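Local atomic coordinates of uncharacterized protein (Shewanella amazonensis, PDB entry 2QVP), a protein that is probably a zinc-dependent hydrolase of the peptidase M14 family, perhaps acting as a metallocarboxypeptidase or on ester bonds. Residues Cys168-Leu173 / Leu257-Ala262. Residues are numbered along the deposited sequence; the frame is centred on the assembly and turned at random.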
# COMPACT_ATOMS: atom_id res chain seq x y z
N CYS A 168 1.19 0.98 -1.46
CA CYS A 168 1.52 0.77 -2.84
C CYS A 168 0.65 1.54 -3.80
O CYS A 168 -0.47 1.12 -4.14
CB CYS A 168 1.52 -0.74 -3.10
SG CYS A 168 2.88 -1.52 -2.09
N HIS A 169 1.20 2.67 -4.25
CA HIS A 169 0.55 3.59 -5.19
C HIS A 169 1.08 3.44 -6.60
O HIS A 169 2.03 2.69 -6.84
CB HIS A 169 0.76 5.04 -4.72
CG HIS A 169 -0.17 5.45 -3.63
ND1 HIS A 169 -0.21 4.81 -2.41
CD2 HIS A 169 -1.10 6.43 -3.57
CE1 HIS A 169 -1.13 5.37 -1.66
NE2 HIS A 169 -1.68 6.36 -2.33
N GLU A 170 0.40 4.13 -7.53
CA GLU A 170 0.81 4.27 -8.89
C GLU A 170 0.59 5.71 -9.29
O GLU A 170 -0.36 6.35 -8.82
CB GLU A 170 -0.02 3.40 -9.82
CG GLU A 170 -0.12 1.97 -9.45
CD GLU A 170 -0.20 1.14 -10.68
OE1 GLU A 170 0.90 0.86 -11.19
OE2 GLU A 170 -1.32 0.76 -11.10
N ASP A 171 1.46 6.25 -10.13
CA ASP A 171 1.32 7.62 -10.63
C ASP A 171 0.86 7.35 -12.07
O ASP A 171 1.67 7.03 -12.94
CB ASP A 171 2.63 8.39 -10.48
CG ASP A 171 2.45 9.89 -10.59
OD1 ASP A 171 1.53 10.35 -11.31
OD2 ASP A 171 3.31 10.60 -10.02
N VAL A 172 -0.45 7.47 -12.30
CA VAL A 172 -1.08 6.91 -13.55
C VAL A 172 -0.53 7.42 -14.90
O VAL A 172 -0.48 6.65 -15.85
CB VAL A 172 -2.63 6.97 -13.49
CG1 VAL A 172 -3.15 8.38 -13.82
CG2 VAL A 172 -3.24 5.90 -14.39
N LEU A 173 -0.14 8.69 -14.95
CA LEU A 173 0.43 9.32 -16.15
C LEU A 173 1.99 9.29 -16.19
O LEU A 173 2.57 9.80 -17.16
CB LEU A 173 -0.05 10.79 -16.26
CG LEU A 173 -1.57 11.04 -16.22
CD1 LEU A 173 -1.90 12.53 -16.35
CD2 LEU A 173 -2.27 10.23 -17.29
N LEU A 257 4.39 -6.94 -11.02
CA LEU A 257 5.62 -7.58 -10.53
C LEU A 257 6.48 -6.65 -9.69
O LEU A 257 7.04 -7.10 -8.69
CB LEU A 257 6.43 -8.17 -11.69
CG LEU A 257 5.74 -9.32 -12.42
CD1 LEU A 257 6.42 -9.64 -13.77
CD2 LEU A 257 5.67 -10.54 -11.51
N ALA A 258 6.56 -5.38 -10.09
CA ALA A 258 7.32 -4.37 -9.39
C ALA A 258 6.76 -4.10 -8.02
O ALA A 258 7.51 -3.95 -7.05
CB ALA A 258 7.35 -3.06 -10.21
N ASN A 259 5.44 -4.00 -7.93
CA ASN A 259 4.77 -3.85 -6.65
C ASN A 259 5.11 -5.00 -5.69
O ASN A 259 5.55 -4.76 -4.55
CB ASN A 259 3.26 -3.68 -6.84
CG ASN A 259 2.88 -2.24 -7.12
OD1 ASN A 259 2.78 -1.45 -6.21
ND2 ASN A 259 2.66 -1.90 -8.38
N ALA A 260 4.94 -6.23 -6.15
CA ALA A 260 5.27 -7.43 -5.36
C ALA A 260 6.74 -7.45 -4.91
O ALA A 260 7.04 -7.88 -3.79
CB ALA A 260 4.98 -8.67 -6.16
N ALA A 261 7.63 -7.00 -5.80
CA ALA A 261 9.09 -6.92 -5.59
C ALA A 261 9.41 -5.95 -4.46
O ALA A 261 10.24 -6.26 -3.59
CB ALA A 261 9.76 -6.47 -6.87
N ALA A 262 8.77 -4.78 -4.48
CA ALA A 262 8.91 -3.78 -3.42
C ALA A 262 8.40 -4.33 -2.07
O ALA A 262 9.03 -4.07 -1.05
CB ALA A 262 8.16 -2.50 -3.78
O HOH W 1 3.78 0.95 -5.94
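Asn259, on one face of helix 252-270, points its amide oxygen at the CB of Cys168, midway along strand 165-171, an inner strand of the mixed sheet of this M14 metallopeptidase-type alpha/beta fold. The axes of residues 168-171 and 257-262 approach to 9.8 Å and run roughly antiparallel, at 142°; the contact is small and buried. Asn259 gives about half of the buried surface and Cys168 most of the rest: Asn259 OD1 comes to 3.4 Å from Cys168 CB, while Cys168 SG lies 4.1 Å from the same oxygen. With SG anti to the carbonyl carbon (chi1 -65°), the sulfur sits beside the backbone N and CB is left closest to the amide. The other end of the amide faces the sheet beside Glu170, where ND2 remains 4.3 Å from OE1. That gap is bridged by the hydroxyl of Thr246, on neighbouring strand 241-247, which bonds to both Glu170 OE1 and Asn259 ND2; ND2 also bonds to Arg255 O, one helical turn back, and Arg255 NH1 makes a salt bridge to Glu170 OE2. With two such partners on ND2, the amide's orientation is fixed. The side chain of His169 leaves the backbone away from the helix and lies beside Glu245, the predicted proton donor/acceptor. A water lies 2.6 Å from both His169 O and Asn259 OD1, with more acceptors around it than protons to give.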